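Local coordinates for protein peptidase family U32 (Geobacillus thermoleovorans, PDB 4HE6) that is of unknown function but forms the C-terminal, all-beta domain of a putative U32-family peptidase, at residues Glu35-Gly40 / Asn45-Ile50; Pro41-Phe46 / Pro81-Arg86; Ile53-Glu56 / Glu60-Ala63. All coordinates share one frame; numbering follows the deposited sequence. Where two conformers were deposited one is given.

Interaction 1: residues Glu35-Gly40 / Asn45-Ile50; sequences EVEFFG and NFTQVI
Phe38 sets its CB over one face of the Phe46 ring, 4.2 Å from the ring centroid, where strands 35-39 and 46-49 pair as an antiparallel beta hairpin at one margin of the sheet. This is the tight side of the contact. The two rings meet obliquely, their planes 32° apart, with Phe38 CD1 3.7 Å from Phe46 CZ. Phe46 leans across the hairpin because its CG stands between its own backbone N and carbonyl carbon (chi1 69°). Beside them Val36 and Ile50 cross at about a right angle, Val36 CG2 lying 3.8 Å from Ile50 CD1, and Phe73 and Met85 of strands 70-74 and 84-87 pack against this group. Gln48 is its polar member: the amide is pinned by Lys74 O and Lys76 N, and NE2 also donates to Val49 O.

The face bearing Glu35, Glu37, Thr47 and Val49 is looser and wet. One water donates to Glu35 OE1 and links it to Thr47 OG1. A second donates to Glu37 OE1 at 2.7 Å and accepts from Asn45 ND2, while Glu37 OE2 pairs with Arg86 in a salt bridge. At the loop end, Asn45 OD1 receives a weak bond from Gly40 N, 3.5 Å away.

Four backbone bonds join the strands, including a nearly straight one (171°) from Val36 N to Gln48 O at 2.9 Å. The chemistry thus makes the hairpin two-sided: rings and aliphatic groups anchor it to the core, and the opposite face is largely polar and partly exposed, its carboxylates joined to Thr47 and Asn45 through water.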
loop_
_atom_site.group_PDB
_atom_site.type_symbol
_atom_site.label_atom_id
_atom_site.label_comp_id
_atom_site.label_asym_id
_atom_site.label_seq_id
_atom_site.Cartn_x
_atom_site.Cartn_y
_atom_site.Cartn_z
ATOM N N GLU A 35 3.316 6.818 7.718
ATOM C CA GLU A 35 2.546 5.784 8.381
ATOM C C GLU A 35 1.260 5.515 7.605
ATOM O O GLU A 35 0.536 6.461 7.237
ATOM C CB GLU A 35 2.174 6.190 9.794
ATOM C CG GLU A 35 1.814 5.008 10.675
ATOM C CD GLU A 35 2.979 4.170 11.089
ATOM O OE1 GLU A 35 2.722 3.081 11.677
ATOM O OE2 GLU A 35 4.129 4.565 10.834
ATOM N N VAL A 36 0.960 4.232 7.418
ATOM C CA VAL A 36 -0.227 3.788 6.726
ATOM C C VAL A 36 -0.964 2.773 7.560
ATOM O O VAL A 36 -0.415 2.151 8.448
ATOM C CB VAL A 36 0.095 3.235 5.306
ATOM C CG1 VAL A 36 0.753 4.297 4.456
ATOM C CG2 VAL A 36 0.944 2.001 5.409
ATOM N N GLU A 37 -2.215 2.574 7.235
ATOM C CA GLU A 37 -3.050 1.522 7.793
ATOM C C GLU A 37 -3.608 0.694 6.680
ATOM O O GLU A 37 -4.173 1.230 5.715
ATOM C CB GLU A 37 -4.204 2.128 8.626
ATOM C CG GLU A 37 -4.955 1.051 9.411
ATOM C CD GLU A 37 -6.141 1.566 10.166
ATOM O OE1 GLU A 37 -6.344 1.113 11.316
ATOM O OE2 GLU A 37 -6.904 2.405 9.676
ATOM N N PHE A 38 -3.486 -0.619 6.805
ATOM C CA PHE A 38 -4.159 -1.554 5.940
ATOM C C PHE A 38 -5.440 -2.002 6.609
ATOM O O PHE A 38 -5.500 -2.214 7.819
ATOM C CB PHE A 38 -3.261 -2.768 5.639
ATOM C CG PHE A 38 -2.118 -2.414 4.724
ATOM C CD1 PHE A 38 -0.828 -2.139 5.232
ATOM C CD2 PHE A 38 -2.350 -2.328 3.362
ATOM C CE1 PHE A 38 0.164 -1.825 4.312
ATOM C CE2 PHE A 38 -1.308 -2.024 2.491
ATOM C CZ PHE A 38 -0.041 -1.775 2.959
ATOM N N PHE A 39 -6.497 -2.133 5.769
ATOM C CA PHE A 39 -7.825 -2.448 6.312
ATOM C C PHE A 39 -8.635 -3.205 5.292
ATOM O O PHE A 39 -8.253 -3.362 4.119
ATOM C CB PHE A 39 -8.507 -1.159 6.757
ATOM C CG PHE A 39 -8.849 -0.162 5.685
ATOM C CD1 PHE A 39 -10.151 -0.043 5.199
ATOM C CD2 PHE A 39 -7.880 0.675 5.156
ATOM C CE1 PHE A 39 -10.459 0.897 4.249
ATOM C CE2 PHE A 39 -8.201 1.625 4.192
ATOM C CZ PHE A 39 -9.485 1.752 3.726
ATOM N N GLY A 40 -9.750 -3.688 5.772
ATOM C CA GLY A 40 -10.712 -4.447 4.995
ATOM C C GLY A 40 -11.045 -5.763 5.678
ATOM O O GLY A 40 -10.440 -6.185 6.636
ATOM N N ASN A 45 -7.084 -4.899 10.975
ATOM C CA ASN A 45 -6.402 -3.716 10.459
ATOM C C ASN A 45 -5.124 -3.491 11.219
ATOM O O ASN A 45 -5.039 -3.757 12.431
ATOM C CB ASN A 45 -7.315 -2.500 10.639
ATOM C CG ASN A 45 -8.620 -2.564 9.911
ATOM O OD1 ASN A 45 -8.900 -3.496 9.135
ATOM N ND2 ASN A 45 -9.465 -1.586 10.157
ATOM N N PHE A 46 -4.103 -2.975 10.528
ATOM C CA PHE A 46 -2.822 -2.749 11.179
ATOM C C PHE A 46 -2.109 -1.583 10.517
ATOM O O PHE A 46 -2.362 -1.223 9.356
ATOM C CB PHE A 46 -1.938 -4.009 11.157
ATOM C CG PHE A 46 -1.426 -4.385 9.796
ATOM C CD1 PHE A 46 -0.190 -3.968 9.313
ATOM C CD2 PHE A 46 -2.201 -5.202 8.970
ATOM C CE1 PHE A 46 0.250 -4.326 8.035
ATOM C CE2 PHE A 46 -1.749 -5.586 7.713
ATOM C CZ PHE A 46 -0.535 -5.180 7.262
ATOM N N THR A 47 -1.229 -0.973 11.290
ATOM C CA THR A 47 -0.447 0.152 10.818
ATOM C C THR A 47 1.009 -0.228 10.641
ATOM O O THR A 47 1.496 -1.158 11.301
ATOM C CB THR A 47 -0.536 1.370 11.769
ATOM O OG1 THR A 47 -0.091 0.963 13.068
ATOM C CG2 THR A 47 -1.949 1.889 11.840
ATOM N N GLN A 48 1.689 0.493 9.786
ATOM C CA GLN A 48 3.133 0.324 9.617
ATOM C C GLN A 48 3.702 1.584 8.990
ATOM O O GLN A 48 3.001 2.410 8.394
ATOM C CB GLN A 48 3.482 -0.869 8.737
ATOM C CG GLN A 48 3.130 -0.671 7.279
ATOM C CD GLN A 48 3.694 -1.777 6.434
ATOM O OE1 GLN A 48 3.188 -2.889 6.467
ATOM N NE2 GLN A 48 4.727 -1.449 5.659
ATOM N N VAL A 49 5.041 1.665 9.069
ATOM C CA VAL A 49 5.798 2.643 8.285
ATOM C C VAL A 49 6.107 2.035 6.947
ATOM O O VAL A 49 6.383 0.838 6.798
ATOM C CB VAL A 49 7.100 3.079 9.026
ATOM C CG1 VAL A 49 8.095 1.939 9.211
ATOM C CG2 VAL A 49 7.716 4.257 8.301
ATOM N N ILE A 50 6.082 2.847 5.908
ATOM C CA ILE A 50 6.567 2.484 4.583
ATOM C C ILE A 50 8.059 2.680 4.544
ATOM O O ILE A 50 8.552 3.793 4.753
ATOM C CB ILE A 50 5.917 3.339 3.483
ATOM C CG1 ILE A 50 4.362 3.340 3.546
ATOM C CG2 ILE A 50 6.534 2.977 2.130
ATOM C CD1 ILE A 50 3.752 2.246 2.824
HETATM O O HOH W 1 2.627 0.673 13.702
HETATM O O HOH W 2 -8.852 0.616 12.039
#

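Interaction 2: residues Pro41-Phe46 / Pro81-Arg86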
loop_
_atom_site.group_PDB
_atom_site.type_symbol
_atom_site.label_atom_id
_atom_site.label_comp_id
_atom_site.label_asym_id
_atom_site.label_seq_id
_atom_site.Cartn_x
_atom_site.Cartn_y
_atom_site.Cartn_z
ATOM N N PRO A 41 -12.071 -6.429 5.134
ATOM C CA PRO A 41 -12.488 -7.648 5.737
ATOM C C PRO A 41 -11.333 -8.691 5.549
ATOM O O PRO A 41 -10.566 -8.631 4.580
ATOM C CB PRO A 41 -13.772 -8.045 5.013
ATOM C CG PRO A 41 -13.748 -7.250 3.775
ATOM C CD PRO A 41 -12.899 -6.039 4.002
ATOM N N GLU A 42 -11.377 -9.569 6.488
ATOM C CA GLU A 42 -10.552 -10.790 6.494
ATOM C C GLU A 42 -9.168 -10.540 7.083
ATOM O O GLU A 42 -8.444 -11.500 7.255
ATOM C CB GLU A 42 -10.423 -11.552 5.149
ATOM C CG GLU A 42 -11.755 -11.761 4.423
ATOM C CD GLU A 42 -11.723 -12.701 3.265
ATOM O OE1 GLU A 42 -11.398 -13.894 3.515
ATOM O OE2 GLU A 42 -12.034 -12.350 2.110
ATOM N N ILE A 43 -8.834 -9.279 7.400
ATOM C CA ILE A 43 -7.657 -8.964 8.189
ATOM C C ILE A 43 -8.029 -8.128 9.408
ATOM O O ILE A 43 -8.955 -7.294 9.335
ATOM C CB ILE A 43 -6.528 -8.233 7.413
ATOM C CG1 ILE A 43 -6.951 -6.840 6.892
ATOM C CG2 ILE A 43 -5.972 -9.087 6.298
ATOM C CD1 ILE A 43 -5.785 -6.041 6.360
ATOM N N GLU A 44 -7.277 -8.306 10.497
ATOM C CA GLU A 44 -7.240 -7.268 11.509
ATOM C C GLU A 44 -6.507 -6.066 10.913
ATOM O O GLU A 44 -5.390 -6.231 10.400
ATOM C CB GLU A 44 -6.580 -7.739 12.809
ATOM C CG GLU A 44 -6.552 -6.624 13.866
ATOM C CD GLU A 44 -5.833 -7.014 15.121
ATOM O OE1 GLU A 44 -4.744 -7.586 15.024
ATOM O OE2 GLU A 44 -6.394 -6.694 16.204
ATOM N N ASN A 45 -7.084 -4.899 10.975
ATOM C CA ASN A 45 -6.402 -3.716 10.459
ATOM C C ASN A 45 -5.124 -3.491 11.219
ATOM O O ASN A 45 -5.039 -3.757 12.431
ATOM C CB ASN A 45 -7.315 -2.500 10.639
ATOM C CG ASN A 45 -8.620 -2.564 9.911
ATOM O OD1 ASN A 45 -8.900 -3.496 9.135
ATOM N ND2 ASN A 45 -9.465 -1.586 10.157
ATOM N N PHE A 46 -4.103 -2.975 10.528
ATOM C CA PHE A 46 -2.822 -2.749 11.179
ATOM C C PHE A 46 -2.109 -1.583 10.517
ATOM O O PHE A 46 -2.362 -1.223 9.356
ATOM C CB PHE A 46 -1.938 -4.009 11.157
ATOM C CG PHE A 46 -1.426 -4.385 9.796
ATOM C CD1 PHE A 46 -0.190 -3.968 9.313
ATOM C CD2 PHE A 46 -2.201 -5.202 8.970
ATOM C CE1 PHE A 46 0.250 -4.326 8.035
ATOM C CE2 PHE A 46 -1.749 -5.586 7.713
ATOM C CZ PHE A 46 -0.535 -5.180 7.262
ATOM N N PRO A 81 -5.483 -9.695 -1.767
ATOM C CA PRO A 81 -5.846 -8.805 -2.874
ATOM C C PRO A 81 -7.130 -8.079 -2.522
ATOM O O PRO A 81 -8.096 -8.626 -2.044
ATOM C CB PRO A 81 -6.031 -9.779 -4.017
ATOM C CG PRO A 81 -5.088 -10.923 -3.705
ATOM C CD PRO A 81 -5.252 -11.082 -2.220
ATOM N N TYR A 82 -7.084 -6.759 -2.781
ATOM C CA TYR A 82 -8.205 -5.836 -2.658
ATOM C C TYR A 82 -8.515 -5.407 -1.246
ATOM O O TYR A 82 -9.459 -4.650 -1.028
ATOM C CB TYR A 82 -9.452 -6.285 -3.486
ATOM C CG TYR A 82 -8.967 -6.456 -4.910
ATOM C CD1 TYR A 82 -8.620 -7.660 -5.428
ATOM C CD2 TYR A 82 -8.718 -5.341 -5.711
ATOM C CE1 TYR A 82 -8.111 -7.851 -6.708
ATOM C CE2 TYR A 82 -8.211 -5.488 -6.970
ATOM C CZ TYR A 82 -7.905 -6.720 -7.470
ATOM O OH TYR A 82 -7.377 -6.878 -8.735
ATOM N N ASN A 83 -7.639 -5.789 -0.267
ATOM C CA ASN A 83 -7.533 -4.967 0.907
ATOM C C ASN A 83 -7.093 -3.558 0.502
ATOM O O ASN A 83 -6.592 -3.345 -0.573
ATOM C CB ASN A 83 -6.592 -5.603 1.927
ATOM C CG ASN A 83 -7.170 -6.861 2.626
ATOM O OD1 ASN A 83 -6.444 -7.758 2.981
ATOM N ND2 ASN A 83 -8.481 -7.006 2.810
ATOM N N MET A 84 -7.326 -2.629 1.403
ATOM C CA MET A 84 -7.089 -1.228 1.135
ATOM C C MET A 84 -6.050 -0.663 2.083
ATOM O O MET A 84 -5.747 -1.215 3.142
ATOM C CB MET A 84 -8.437 -0.505 1.295
ATOM C CG MET A 84 -9.596 -1.021 0.437
ATOM S SD MET A 84 -11.173 -0.150 0.528
ATOM C CE MET A 84 -10.836 1.461 -0.141
ATOM N N MET A 85 -5.477 0.471 1.694
ATOM C CA MET A 85 -4.467 1.157 2.458
ATOM C C MET A 85 -4.809 2.635 2.549
ATOM O O MET A 85 -5.186 3.237 1.546
ATOM C CB MET A 85 -3.090 1.045 1.754
ATOM C CG MET A 85 -1.948 1.528 2.614
ATOM S SD MET A 85 -0.358 1.576 1.734
ATOM C CE MET A 85 -0.562 3.126 0.873
ATOM N N ARG A 86 -4.696 3.233 3.726
ATOM C CA ARG A 86 -4.939 4.667 3.908
ATOM C C ARG A 86 -3.798 5.246 4.714
ATOM O O ARG A 86 -3.126 4.578 5.474
ATOM C CB ARG A 86 -6.284 4.965 4.569
ATOM C CG ARG A 86 -6.504 4.277 5.886
ATOM C CD ARG A 86 -7.895 4.517 6.494
ATOM N NE ARG A 86 -8.222 3.493 7.513
ATOM C CZ ARG A 86 -9.369 2.874 7.662
ATOM N NH1 ARG A 86 -10.436 3.097 6.905
ATOM N NH2 ARG A 86 -9.519 1.954 8.636
#
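Asn83 reaches with its amide nitrogen for the carbonyl of Pro41, tying the loop of the 35-39/46-49 beta hairpin to the residues that lead into strand 84-87 of the same antiparallel sheet. The bond from Asn83 ND2 to Pro41 O is 3.2 Å long and somewhat bent, 142° at the hydrogen. Pro41 O lies close to the plane of the Asn83 amide, but the donor is tilted from the plane of the carbonyl it serves.

The other end of the amide meets Ile43, which comes at it from the opposite direction. Asn83 OD1 is 3.6 Å from Ile43 CG2 and 3.8 Å from Ile43 CD1, so aliphatic branches pack beside an oxygen whose polar partner is the backbone N of Phe80. With CG anti to its carbonyl carbon (chi1 -72°), Asn83 directs the amide toward the loop 41-46 and serves both neighbours at once. Replacing Asn83 by an alanine is likely to leave Pro41 O and Phe80 N without their side-chain mate and to open a gap beside Ile43.

Further out, the backbones hold these groups in place. Asn83 and Tyr82 bond to Val12, and Met84 bonds to Phe39, so the approach to strand 84-87 is fastened on two sides, while the loop is also tied to Arg77 through Glu44. Arg86 is fixed by its salt bridge to Glu37 and by a cation-pi contact with Phe39, and its extended chain carries the guanidinium toward the end of the loop. There it only brushes Asn45, the amide and guanidinium planes 77° apart and Arg86 NH2 lying 3.9 Å from Asn45 ND2.

Interaction 3: residues Ile53-Glu56 / Glu60-Ala63; sequences IWDE and ELDA
Ile53 O accepts the one hydrogen bond between the two segments, from Leu61 N at 2.9 Å and 164°, in a small beta hairpin whose weakly bonded strands, 53-55 and 60-61, end the sheet, 60-61 being the outermost. The donor does not lie in the plane of the carbonyl but is tilted 32° from it. The same oxygen also receives a CA-H...O contact from Glu60, whose CA is 3.3 Å away, and the CB of Glu60 comes to 3.8 Å from Ile53 O. Both polar contacts between the segments therefore end on this one carbonyl oxygen. One residue further along, Trp54 and Glu60 form a non-hydrogen-bonded antiparallel pair.

The apolar half of the contact belongs to Leu61. It crosses Ile53 at about a right angle, and its CD1 methyl stops 4.0 Å from Ile53 CG2. That branch of Ile53 lies beside its own carbonyl carbon and anti to its backbone N, which places the methyl on the side where Leu61 comes in. Val71 of strand 70-74 touches both residues, while Phe30 and Pro32 add to the cover on Ile53, so this face of the hairpin rests on the body of the domain.

Trp54 lies on the other face with Glu60. Its indole leans away from the partner strand toward Lys72 and Ile21, and its backbone bonds to Lys72, fastening strand 53-55 to strand 70-74. The turn is held by Asp55, whose carboxylate accepts from Asp57 N through OD1, an Asx turn, and from Asn59 ND2 through OD2. Leu61 CD1 reaches this residue too, 4.2 Å from Asp55 N and 4.3 Å from Asp55 CB.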
loop_
_atom_site.group_PDB
_atom_site.type_symbol
_atom_site.label_atom_id
_atom_site.label_comp_id
_atom_site.label_asym_id
_atom_site.label_seq_id
_atom_site.Cartn_x
_atom_site.Cartn_y
_atom_site.Cartn_z
ATOM N N ILE A 53 10.110 2.028 -1.435
ATOM C CA ILE A 53 9.119 1.675 -2.454
ATOM C C ILE A 53 9.835 1.503 -3.780
ATOM O O ILE A 53 10.781 2.241 -4.113
ATOM C CB ILE A 53 8.063 2.824 -2.639
ATOM C CG1 ILE A 53 7.388 3.182 -1.342
ATOM C CG2 ILE A 53 7.128 2.539 -3.799
ATOM C CD1 ILE A 53 6.631 4.548 -1.414
ATOM N N TRP A 54 9.382 0.568 -4.596
ATOM C CA TRP A 54 9.935 0.363 -5.930
ATOM C C TRP A 54 8.789 0.108 -6.902
ATOM O O TRP A 54 7.679 -0.254 -6.538
ATOM C CB TRP A 54 10.981 -0.712 -5.990
ATOM C CG TRP A 54 10.678 -2.051 -5.411
ATOM C CD1 TRP A 54 10.316 -3.193 -6.084
ATOM C CD2 TRP A 54 10.748 -2.423 -4.022
ATOM N NE1 TRP A 54 10.143 -4.217 -5.217
ATOM C CE2 TRP A 54 10.402 -3.763 -3.934
ATOM C CE3 TRP A 54 11.038 -1.724 -2.843
ATOM C CZ2 TRP A 54 10.347 -4.493 -2.727
ATOM C CZ3 TRP A 54 10.997 -2.425 -1.649
ATOM C CH2 TRP A 54 10.661 -3.773 -1.606
ATOM N N ASP A 55 9.084 0.361 -8.178
ATOM C CA ASP A 55 8.117 0.077 -9.240
ATOM C C ASP A 55 8.313 -1.377 -9.735
ATOM O O ASP A 55 9.169 -2.112 -9.256
ATOM C CB ASP A 55 8.226 1.155 -10.320
ATOM C CG ASP A 55 9.481 1.099 -11.120
ATOM O OD1 ASP A 55 10.238 0.116 -11.066
ATOM O OD2 ASP A 55 9.723 2.093 -11.822
ATOM N N GLU A 56 7.475 -1.761 -10.690
ATOM C CA GLU A 56 7.530 -3.123 -11.178
ATOM C C GLU A 56 8.766 -3.406 -12.000
ATOM O O GLU A 56 9.035 -4.557 -12.346
ATOM C CB GLU A 56 6.253 -3.468 -11.942
ATOM C CG GLU A 56 5.052 -3.435 -10.964
ATOM C CD GLU A 56 3.816 -4.101 -11.497
ATOM O OE1 GLU A 56 3.285 -3.734 -12.549
ATOM O OE2 GLU A 56 3.400 -5.035 -10.763
ATOM N N GLU A 60 13.744 2.240 -7.427
ATOM C CA GLU A 60 13.276 2.810 -6.187
ATOM C C GLU A 60 12.677 4.196 -6.454
ATOM O O GLU A 60 13.205 4.929 -7.299
ATOM C CB GLU A 60 14.380 2.951 -5.160
ATOM C CG GLU A 60 14.689 1.568 -4.575
ATOM C CD GLU A 60 16.010 1.590 -3.871
ATOM O OE1 GLU A 60 16.969 1.022 -4.471
ATOM O OE2 GLU A 60 16.094 2.238 -2.780
ATOM N N LEU A 61 11.650 4.491 -5.712
ATOM C CA LEU A 61 10.909 5.727 -5.841
ATOM C C LEU A 61 11.012 6.558 -4.572
ATOM O O LEU A 61 10.849 6.075 -3.461
ATOM C CB LEU A 61 9.445 5.436 -6.151
ATOM C CG LEU A 61 9.167 4.432 -7.251
ATOM C CD1 LEU A 61 7.654 4.199 -7.404
ATOM C CD2 LEU A 61 9.819 4.883 -8.565
ATOM N N ASP A 62 11.211 7.872 -4.766
ATOM C CA ASP A 62 11.146 8.737 -3.592
ATOM C C ASP A 62 9.753 8.908 -3.056
ATOM O O ASP A 62 9.569 9.162 -1.850
ATOM C CB ASP A 62 11.782 10.118 -3.864
ATOM C CG ASP A 62 11.036 10.981 -4.823
ATOM O OD1 ASP A 62 10.584 10.436 -5.846
ATOM O OD2 ASP A 62 10.925 12.207 -4.515
ATOM N N ALA A 63 8.763 8.716 -3.901
ATOM C CA ALA A 63 7.360 8.800 -3.507
ATOM C C ALA A 63 6.549 8.038 -4.554
ATOM O O ALA A 63 6.946 7.975 -5.718
ATOM C CB ALA A 63 6.856 10.233 -3.422
#

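All three contacts reach one antiparallel sheet within the U32 C-terminal domain. Interactions 1 and 2 are neighbours, their centres about 8 Å apart: the loop of the first hairpin supplies one segment of interaction 2, and strands 35-39 and 84-87 lie side by side. Interaction 3 sits on the far side of the chain's centre, its centre about 18 Å from that of interaction 1 and 21 Å from that of interaction 2. Along the chain it follows interaction 1 and is nested inside the loop that interaction 2 closes. The two hairpins thus supply the sheet's outermost strands, 46-49 and 60-61, while interaction 2 ties the mid-chain loop 41-46 to the C-terminal part of the chain.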